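Local structure of oligopeptide-binding protein oppA (Lactococcus lactis, 3DRF) at residues 231-239 / 250-258; 308-319 / 486-497. The protein captures oligopeptides outside the cell as the binding component of the OppABCDF ABC transporter, essential for uptake of peptides longer than three residues and for growth in milk. All coordinates share one frame; numbering follows the deposited sequence.

From the N terminus, strand 34-40 is laid down first, and interaction 1 later adds to its sheet: strand 234-239 leads through twelve residues without helix or strand into 252-258, which turns back alongside it and lies next to 34-40. This short loop has closed before interaction 2 begins. There, 308-319 follows the long strand 292-307; the loop 486-497 returns to it after 166 intervening residues, so the second contact closes a far wider loop. The two are in series, neither nesting nor crossing. The centres of interactions 1 and 2 are 37 Å apart, on opposite sides of the chain's centre; one joins sheet neighbours, the other binds a hairpin to the loop between helices 482-485 and 499-508.

Interaction 1: residues 231-239 / 250-258; sequences AGESIKYVP and LNSITYEVV
Ile235 and Tyr255 pair through their backbones at the heart of two antiparallel strands, 234-239 and 252-258, which are neighbours in a five-stranded mixed sheet of this solute-binding protein. Each accepts the other's N-H, and Tyr237 and Ile253 repeat the reciprocal pattern, with Tyr237 N 2.8 Å from Ile253 O. Ile235, Tyr237, Ile253 and Tyr255 share one face, where branched and aromatic side chains suit burial against helix 57-62 and Pro65; Ser234, Lys236, Thr254 and Glu256 lie on the more accessible face, which suits their polar ends.

Tyr237 can be followed outward. Its CB sits 3.3 Å from Ile253 O and lies near Ile253 CB. With CG anti to the carbonyl carbon (chi1 -77°), the ring starts out past Ile253 O, which lies in the ring plane at its edge, CD2 being 3.9 Å away. Farther along, CE2 reaches Tyr255 CB at 4.2 Å, and the two tyrosine side chains cross at a slant. Over one ring face sits Ile235 CG2, 3.6 Å above the plane and centred. The OH finally passes beyond the pair to bond Met62 O.

On the other face, the aliphatic part of Glu256 lies against Ser234 CB before its carboxylate reaches Tyr272. At the strand entrance, Glu233 and Ser234 form a classic beta bulge opposite Val230, preceded by Gly232 at a positive phi of 84°, which glycine adopts readily. Beside the bulge, Val257 N donates to Glu233 O at 3.0 Å, while a water donates to Val257 O at 2.9 Å and weakly to that same Glu233 O.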
loop_
_atom_site.group_PDB
_atom_site.type_symbol
_atom_site.label_atom_id
_atom_site.label_comp_id
_atom_site.label_asym_id
_atom_site.label_seq_id
_atom_site.Cartn_x
_atom_site.Cartn_y
_atom_site.Cartn_z
ATOM N N ALA A 231 13.472 13.158 13.199
ATOM C CA ALA A 231 12.037 12.953 13.097
ATOM C C ALA A 231 11.421 13.863 12.056
ATOM O O ALA A 231 11.666 15.035 12.028
ATOM C CB ALA A 231 11.369 13.146 14.463
ATOM N N GLY A 232 10.633 13.280 11.172
ATOM C CA GLY A 232 9.911 14.053 10.185
ATOM C C GLY A 232 10.733 14.391 8.939
ATOM O O GLY A 232 10.183 14.800 7.976
ATOM N N GLU A 233 12.045 14.196 9.006
ATOM C CA GLU A 233 12.928 14.713 7.947
ATOM C C GLU A 233 13.873 13.738 7.239
ATOM O O GLU A 233 13.896 13.693 6.041
ATOM C CB GLU A 233 13.789 15.854 8.548
ATOM C CG GLU A 233 13.016 17.045 9.084
ATOM C CD GLU A 233 13.944 18.168 9.592
ATOM O OE1 GLU A 233 15.103 18.134 9.328
ATOM O OE2 GLU A 233 13.397 19.003 10.259
ATOM N N SER A 234 14.683 13.023 7.989
ATOM C CA SER A 234 15.826 12.339 7.387
ATOM C C SER A 234 16.384 11.159 8.170
ATOM O O SER A 234 16.126 10.997 9.342
ATOM C CB SER A 234 16.971 13.376 7.185
ATOM O OG SER A 234 17.465 13.783 8.425
ATOM N N ILE A 235 17.171 10.369 7.469
ATOM C CA ILE A 235 17.938 9.262 8.033
ATOM C C ILE A 235 19.386 9.345 7.493
ATOM O O ILE A 235 19.587 9.527 6.329
ATOM C CB ILE A 235 17.409 7.899 7.529
ATOM C CG1 ILE A 235 15.879 7.753 7.718
ATOM C CG2 ILE A 235 18.181 6.734 8.193
ATOM C CD1 ILE A 235 15.247 6.649 6.860
ATOM N N LYS A 236 20.355 9.192 8.369
ATOM C CA LYS A 236 21.771 8.981 7.976
ATOM C C LYS A 236 22.079 7.513 8.159
ATOM O O LYS A 236 22.090 6.985 9.240
ATOM C CB LYS A 236 22.811 9.821 8.786
ATOM C CG LYS A 236 24.247 9.769 8.090
ATOM C CD LYS A 236 25.409 10.246 8.921
ATOM C CE LYS A 236 26.754 9.739 8.342
ATOM N NZ LYS A 236 27.825 9.365 9.317
ATOM N N TYR A 237 22.366 6.878 7.055
ATOM C CA TYR A 237 22.734 5.485 7.042
ATOM C C TYR A 237 24.268 5.261 6.939
ATOM O O TYR A 237 24.965 5.935 6.153
ATOM C CB TYR A 237 22.120 4.857 5.820
ATOM C CG TYR A 237 20.632 4.536 5.850
ATOM C CD1 TYR A 237 20.162 3.476 6.619
ATOM C CD2 TYR A 237 19.731 5.190 5.028
ATOM C CE1 TYR A 237 18.783 3.106 6.574
ATOM C CE2 TYR A 237 18.387 4.830 5.001
ATOM C CZ TYR A 237 17.940 3.796 5.775
ATOM O OH TYR A 237 16.655 3.359 5.738
ATOM N N VAL A 238 24.772 4.305 7.718
ATOM C CA VAL A 238 26.172 3.854 7.625
ATOM C C VAL A 238 26.153 2.347 7.493
ATOM O O VAL A 238 25.124 1.738 7.785
ATOM C CB VAL A 238 27.012 4.277 8.909
ATOM C CG1 VAL A 238 26.943 5.808 9.037
ATOM C CG2 VAL A 238 26.464 3.590 10.164
ATOM N N PRO A 239 27.237 1.704 7.080
ATOM C CA PRO A 239 27.157 0.252 6.904
ATOM C C PRO A 239 26.877 -0.460 8.235
ATOM O O PRO A 239 27.320 -0.042 9.276
ATOM C CB PRO A 239 28.568 -0.092 6.421
ATOM C CG PRO A 239 28.996 1.158 5.633
ATOM C CD PRO A 239 28.509 2.267 6.543
ATOM N N LEU A 250 29.480 1.865 -0.630
ATOM C CA LEU A 250 29.363 3.214 -0.086
ATOM C C LEU A 250 29.785 3.344 1.368
ATOM O O LEU A 250 29.706 2.399 2.081
ATOM C CB LEU A 250 27.941 3.776 -0.203
ATOM C CG LEU A 250 27.372 3.954 -1.620
ATOM C CD1 LEU A 250 25.838 4.056 -1.583
ATOM C CD2 LEU A 250 27.912 5.223 -2.330
ATOM N N ASN A 251 30.305 4.515 1.707
ATOM C CA ASN A 251 30.526 4.920 3.083
ATOM C C ASN A 251 29.257 5.360 3.792
ATOM O O ASN A 251 29.125 5.083 4.943
ATOM C CB ASN A 251 31.589 6.038 3.127
ATOM C CG ASN A 251 31.952 6.462 4.542
ATOM O OD1 ASN A 251 32.475 5.700 5.299
ATOM N ND2 ASN A 251 31.615 7.645 4.870
ATOM N N SER A 252 28.352 6.069 3.119
ATOM C CA SER A 252 27.123 6.498 3.792
ATOM C C SER A 252 26.051 6.775 2.755
ATOM O O SER A 252 26.338 6.930 1.609
ATOM C CB SER A 252 27.349 7.731 4.654
ATOM O OG SER A 252 27.441 8.903 3.863
ATOM N N ILE A 253 24.823 6.822 3.231
ATOM C CA ILE A 253 23.669 7.304 2.479
ATOM C C ILE A 253 22.835 8.223 3.342
ATOM O O ILE A 253 22.511 7.833 4.416
ATOM C CB ILE A 253 22.732 6.128 2.004
ATOM C CG1 ILE A 253 23.486 5.106 1.165
ATOM C CG2 ILE A 253 21.485 6.718 1.217
ATOM C CD1 ILE A 253 22.764 3.717 0.995
ATOM N N THR A 254 22.483 9.406 2.867
ATOM C CA THR A 254 21.517 10.241 3.563
ATOM C C THR A 254 20.197 10.100 2.772
ATOM O O THR A 254 20.176 10.032 1.549
ATOM C CB THR A 254 22.002 11.691 3.665
ATOM O OG1 THR A 254 22.154 12.227 2.341
ATOM C CG2 THR A 254 23.317 11.704 4.417
ATOM N N TYR A 255 19.106 10.004 3.490
ATOM C CA TYR A 255 17.793 9.823 2.851
ATOM C C TYR A 255 16.847 10.831 3.496
ATOM O O TYR A 255 16.656 10.777 4.673
ATOM C CB TYR A 255 17.299 8.371 3.022
ATOM C CG TYR A 255 16.497 7.787 1.849
ATOM C CD1 TYR A 255 15.573 8.524 1.161
ATOM C CD2 TYR A 255 16.683 6.510 1.458
ATOM C CE1 TYR A 255 14.849 7.978 0.123
ATOM C CE2 TYR A 255 15.969 5.963 0.413
ATOM C CZ TYR A 255 15.066 6.716 -0.249
ATOM O OH TYR A 255 14.391 6.193 -1.311
ATOM N N GLU A 256 16.322 11.763 2.698
ATOM C CA GLU A 256 15.580 12.921 3.186
ATOM C C GLU A 256 14.230 13.041 2.509
ATOM O O GLU A 256 14.141 12.725 1.356
ATOM C CB GLU A 256 16.389 14.249 2.950
ATOM C CG GLU A 256 17.790 14.279 3.548
ATOM C CD GLU A 256 18.436 15.647 3.425
ATOM O OE1 GLU A 256 18.017 16.515 2.682
ATOM O OE2 GLU A 256 19.401 15.789 4.138
ATOM N N VAL A 257 13.267 13.693 3.062
ATOM C CA VAL A 257 12.093 14.091 2.284
ATOM C C VAL A 257 12.390 15.425 1.598
ATOM O O VAL A 257 13.229 16.205 2.057
ATOM C CB VAL A 257 10.761 14.145 3.097
ATOM C CG1 VAL A 257 10.322 12.731 3.512
ATOM C CG2 VAL A 257 10.872 15.084 4.290
ATOM N N VAL A 258 11.791 15.619 0.445
ATOM C CA VAL A 258 11.813 16.863 -0.315
ATOM C C VAL A 258 10.437 17.183 -0.890
ATOM O O VAL A 258 9.707 16.286 -1.313
ATOM C CB VAL A 258 12.838 16.806 -1.462
ATOM C CG1 VAL A 258 12.444 15.738 -2.473
ATOM C CG2 VAL A 258 12.960 18.165 -2.133
HETATM O O HOH W 1 13.868 16.829 4.778
#

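Interaction 2: residues 308-319 / 486-497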
loop_
_atom_site.group_PDB
_atom_site.type_symbol
_atom_site.label_atom_id
_atom_site.label_comp_id
_atom_site.label_asym_id
_atom_site.label_seq_id
_atom_site.Cartn_x
_atom_site.Cartn_y
_atom_site.Cartn_z
ATOM N N ASN A 308 -17.838 6.352 1.165
ATOM C CA ASN A 308 -17.950 6.010 2.581
ATOM C C ASN A 308 -19.333 5.407 2.820
ATOM O O ASN A 308 -20.334 6.082 2.765
ATOM C CB ASN A 308 -17.734 7.282 3.418
ATOM C CG ASN A 308 -17.578 6.981 4.899
ATOM O OD1 ASN A 308 -17.434 5.883 5.307
ATOM N ND2 ASN A 308 -17.599 8.026 5.693
ATOM N N LEU A 309 -19.350 4.106 3.115
ATOM C CA LEU A 309 -20.594 3.330 3.182
ATOM C C LEU A 309 -20.836 2.628 4.509
ATOM O O LEU A 309 -21.751 1.917 4.638
ATOM C CB LEU A 309 -20.572 2.263 2.068
ATOM C CG LEU A 309 -20.450 2.853 0.646
ATOM C CD1 LEU A 309 -20.291 1.661 -0.348
ATOM C CD2 LEU A 309 -21.643 3.727 0.203
ATOM N N GLY A 310 -19.967 2.830 5.473
ATOM C CA GLY A 310 -20.139 2.155 6.750
ATOM C C GLY A 310 -19.132 2.573 7.808
ATOM O O GLY A 310 -18.631 3.639 7.802
ATOM N N HIS A 311 -18.911 1.660 8.748
ATOM C CA HIS A 311 -17.941 1.833 9.838
ATOM C C HIS A 311 -17.175 0.510 10.080
ATOM O O HIS A 311 -17.576 -0.524 9.594
ATOM C CB HIS A 311 -18.659 2.363 11.112
ATOM C CG HIS A 311 -19.383 1.309 11.887
ATOM N ND1 HIS A 311 -20.690 0.943 11.620
ATOM C CD2 HIS A 311 -19.015 0.626 12.989
ATOM C CE1 HIS A 311 -21.053 0.030 12.497
ATOM N NE2 HIS A 311 -20.065 -0.173 13.337
ATOM N N TYR A 312 -16.094 0.587 10.860
ATOM C CA TYR A 312 -15.305 -0.594 11.274
ATOM C C TYR A 312 -15.549 -0.875 12.753
ATOM O O TYR A 312 -15.382 -0.012 13.584
ATOM C CB TYR A 312 -13.830 -0.347 10.989
ATOM C CG TYR A 312 -13.019 -1.607 11.197
ATOM C CD1 TYR A 312 -12.987 -2.599 10.226
ATOM C CD2 TYR A 312 -12.351 -1.826 12.362
ATOM C CE1 TYR A 312 -12.252 -3.764 10.411
ATOM C CE2 TYR A 312 -11.593 -3.002 12.567
ATOM C CZ TYR A 312 -11.578 -3.976 11.595
ATOM O OH TYR A 312 -10.829 -5.111 11.830
ATOM N N ASP A 313 -15.988 -2.084 13.020
ATOM C CA ASP A 313 -16.247 -2.619 14.359
ATOM C C ASP A 313 -14.963 -3.313 14.807
ATOM O O ASP A 313 -14.639 -4.351 14.365
ATOM C CB ASP A 313 -17.419 -3.622 14.277
ATOM C CG ASP A 313 -17.703 -4.376 15.577
ATOM O OD1 ASP A 313 -16.946 -4.357 16.498
ATOM O OD2 ASP A 313 -18.708 -5.036 15.544
ATOM N N ALA A 314 -14.238 -2.627 15.689
ATOM C CA ALA A 314 -12.949 -3.107 16.188
ATOM C C ALA A 314 -13.099 -4.318 17.108
ATOM O O ALA A 314 -12.330 -5.209 17.034
ATOM C CB ALA A 314 -12.239 -1.979 16.957
ATOM N N LYS A 315 -14.148 -4.344 17.882
ATOM C CA LYS A 315 -14.350 -5.453 18.835
ATOM C C LYS A 315 -14.443 -6.787 18.074
ATOM O O LYS A 315 -13.827 -7.739 18.407
ATOM C CB LYS A 315 -15.558 -5.163 19.743
ATOM C CG LYS A 315 -15.956 -6.364 20.595
ATOM C CD LYS A 315 -14.971 -6.563 21.736
ATOM C CE LYS A 315 -15.570 -7.476 22.832
ATOM N NZ LYS A 315 -15.772 -8.852 22.392
ATOM N N ASN A 316 -15.201 -6.784 16.991
ATOM C CA ASN A 316 -15.414 -7.982 16.191
ATOM C C ASN A 316 -14.594 -8.041 14.921
ATOM O O ASN A 316 -14.761 -8.935 14.158
ATOM C CB ASN A 316 -16.917 -8.103 15.861
ATOM C CG ASN A 316 -17.769 -8.271 17.133
ATOM O OD1 ASN A 316 -17.557 -9.176 17.879
ATOM N ND2 ASN A 316 -18.589 -7.311 17.402
ATOM N N SER A 317 -13.735 -7.054 14.730
ATOM C CA SER A 317 -12.857 -6.942 13.536
ATOM C C SER A 317 -13.607 -7.176 12.244
ATOM O O SER A 317 -13.328 -8.052 11.507
ATOM C CB SER A 317 -11.661 -7.906 13.651
ATOM O OG SER A 317 -10.887 -7.536 14.746
ATOM N N ILE A 318 -14.569 -6.316 12.013
ATOM C CA ILE A 318 -15.472 -6.423 10.847
ATOM C C ILE A 318 -15.981 -5.051 10.351
ATOM O O ILE A 318 -16.407 -4.212 11.107
ATOM C CB ILE A 318 -16.662 -7.421 11.186
ATOM C CG1 ILE A 318 -17.600 -7.727 9.988
ATOM C CG2 ILE A 318 -17.545 -6.862 12.345
ATOM C CD1 ILE A 318 -18.843 -8.626 10.345
ATOM N N ASN A 319 -15.944 -4.915 9.032
ATOM C CA ASN A 319 -16.603 -3.792 8.351
ATOM C C ASN A 319 -18.110 -4.010 8.350
ATOM O O ASN A 319 -18.590 -5.074 8.138
ATOM C CB ASN A 319 -16.025 -3.676 6.911
ATOM C CG ASN A 319 -14.651 -3.059 6.922
ATOM O OD1 ASN A 319 -14.518 -1.929 7.180
ATOM N ND2 ASN A 319 -13.657 -3.842 6.645
ATOM N N SER A 486 -10.934 -7.233 2.289
ATOM C CA SER A 486 -11.602 -8.285 3.094
ATOM C C SER A 486 -12.368 -7.656 4.276
ATOM O O SER A 486 -12.019 -6.641 4.813
ATOM C CB SER A 486 -10.617 -9.396 3.552
ATOM O OG SER A 486 -9.654 -8.918 4.508
ATOM N N ALA A 487 -13.420 -8.360 4.656
ATOM C CA ALA A 487 -14.354 -7.887 5.652
ATOM C C ALA A 487 -13.671 -7.495 6.980
ATOM O O ALA A 487 -14.109 -6.595 7.602
ATOM C CB ALA A 487 -15.430 -8.947 5.893
ATOM N N ALA A 488 -12.625 -8.231 7.355
ATOM C CA ALA A 488 -11.927 -7.945 8.628
ATOM C C ALA A 488 -10.861 -6.839 8.570
ATOM O O ALA A 488 -10.342 -6.491 9.573
ATOM C CB ALA A 488 -11.258 -9.224 9.134
ATOM N N ALA A 489 -10.578 -6.299 7.392
ATOM C CA ALA A 489 -9.473 -5.359 7.223
ATOM C C ALA A 489 -9.877 -3.886 7.397
ATOM O O ALA A 489 -10.651 -3.417 6.631
ATOM C CB ALA A 489 -8.909 -5.512 5.766
ATOM N N PRO A 490 -9.228 -3.147 8.289
ATOM C CA PRO A 490 -9.423 -1.682 8.370
ATOM C C PRO A 490 -8.961 -0.947 7.088
ATOM O O PRO A 490 -9.348 0.125 6.840
ATOM C CB PRO A 490 -8.489 -1.277 9.526
ATOM C CG PRO A 490 -8.410 -2.464 10.406
ATOM C CD PRO A 490 -8.389 -3.655 9.403
ATOM N N TYR A 491 -8.171 -1.617 6.243
ATOM C CA TYR A 491 -7.769 -0.998 4.967
ATOM C C TYR A 491 -8.932 -0.863 3.929
ATOM O O TYR A 491 -8.786 -0.179 2.997
ATOM C CB TYR A 491 -6.630 -1.786 4.332
ATOM C CG TYR A 491 -5.220 -1.446 4.847
ATOM C CD1 TYR A 491 -5.004 -0.750 6.021
ATOM C CD2 TYR A 491 -4.117 -1.884 4.147
ATOM C CE1 TYR A 491 -3.713 -0.473 6.457
ATOM C CE2 TYR A 491 -2.831 -1.610 4.590
ATOM C CZ TYR A 491 -2.636 -0.918 5.739
ATOM O OH TYR A 491 -1.311 -0.648 6.147
ATOM N N ASN A 492 -10.072 -1.497 4.216
ATOM C CA ASN A 492 -11.314 -1.259 3.481
ATOM C C ASN A 492 -11.899 0.064 4.009
ATOM O O ASN A 492 -12.705 0.091 4.878
ATOM C CB ASN A 492 -12.288 -2.452 3.659
ATOM C CG ASN A 492 -13.537 -2.333 2.739
ATOM O OD1 ASN A 492 -14.054 -1.315 2.550
ATOM N ND2 ASN A 492 -13.955 -3.424 2.173
ATOM N N PHE A 493 -11.423 1.166 3.433
ATOM C CA PHE A 493 -11.642 2.529 4.011
ATOM C C PHE A 493 -13.069 3.016 3.973
ATOM O O PHE A 493 -13.453 3.766 4.789
ATOM C CB PHE A 493 -10.752 3.588 3.271
ATOM C CG PHE A 493 -9.248 3.437 3.494
ATOM C CD1 PHE A 493 -8.746 2.853 4.660
ATOM C CD2 PHE A 493 -8.374 3.887 2.549
ATOM C CE1 PHE A 493 -7.380 2.705 4.876
ATOM C CE2 PHE A 493 -7.008 3.738 2.781
ATOM C CZ PHE A 493 -6.538 3.195 3.942
ATOM N N GLY A 494 -13.807 2.562 2.977
ATOM C CA GLY A 494 -15.235 2.867 2.885
ATOM C C GLY A 494 -16.170 1.885 3.598
ATOM O O GLY A 494 -17.345 2.142 3.657
ATOM N N HIS A 495 -15.634 0.772 4.086
ATOM C CA HIS A 495 -16.318 -0.210 4.982
ATOM C C HIS A 495 -17.528 -0.902 4.310
ATOM O O HIS A 495 -18.522 -1.125 4.934
ATOM C CB HIS A 495 -16.757 0.457 6.319
ATOM C CG HIS A 495 -15.735 1.386 6.879
ATOM N ND1 HIS A 495 -14.517 0.943 7.324
ATOM C CD2 HIS A 495 -15.731 2.718 7.021
ATOM C CE1 HIS A 495 -13.787 1.974 7.696
ATOM N NE2 HIS A 495 -14.526 3.052 7.560
ATOM N N PHE A 496 -17.346 -1.294 3.060
ATOM C CA PHE A 496 -18.328 -2.188 2.446
ATOM C C PHE A 496 -18.101 -3.611 2.983
ATOM O O PHE A 496 -17.039 -3.975 3.413
ATOM C CB PHE A 496 -18.354 -2.100 0.900
ATOM C CG PHE A 496 -17.152 -2.736 0.185
ATOM C CD1 PHE A 496 -17.020 -4.131 0.065
ATOM C CD2 PHE A 496 -16.172 -1.910 -0.357
ATOM C CE1 PHE A 496 -15.929 -4.683 -0.628
ATOM C CE2 PHE A 496 -15.100 -2.481 -1.060
ATOM C CZ PHE A 496 -14.987 -3.858 -1.184
ATOM N N ASN A 497 -19.174 -4.352 2.965
ATOM C CA ASN A 497 -19.190 -5.750 3.398
ATOM C C ASN A 497 -20.298 -6.443 2.613
ATOM O O ASN A 497 -21.446 -6.305 2.915
ATOM C CB ASN A 497 -19.451 -5.874 4.927
ATOM C CG ASN A 497 -19.332 -7.319 5.391
ATOM O OD1 ASN A 497 -19.725 -8.198 4.718
ATOM N ND2 ASN A 497 -18.763 -7.509 6.539
HETATM O O HOH W 2 -15.551 5.780 7.457
#
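Asn319 meets the 486-497 loop with both ends of its amide. Its OD1 accepts a bond from His495 ND1 at 2.9 Å, in the imidazole plane and nearly in line with the amide carbonyl, and amide and ring are almost coplanar. Its ND2 bonds Ala489 O at 3.0 Å, and also Ala487 O through a more bent N-H (134°). Ala487 O takes the backbone N-H of Asn319 as well. An asparagine suits this spot because a short side chain carries donor and acceptor together. Asn497 ND2 donates to Asn319 O.

Alongside, Tyr312 OH donates to Ala488 O at 2.7 Å, while Pro490 CG sits over the phenol face in a CH-pi contact, 4.0 Å from the ring centroid. CG anti to the backbone N (chi1 -171°) carries the ring across to that proline.

Tyr312 and Asn319 belong to a two-stranded hairpin, 311-313 with 318-320, which has a G1 bulge at Ser317 and Ile318. Three type I turns, 486-489, 489-492 and 492-495, shape the facing loop. The His495 ring is sandwiched between the His311-Tyr312 backbone and Phe493 O. Beyond it, Leu309 N bonds Gly494 O at 2.9 Å, and a water lies between His495 NE2, a weak bond, and Asn308 OD1; Trp466 O holds Asn308 ND2. Farther out, Asp138 bonds Ala488 N, and Tyr491 and Phe493 pack on the bound peptide.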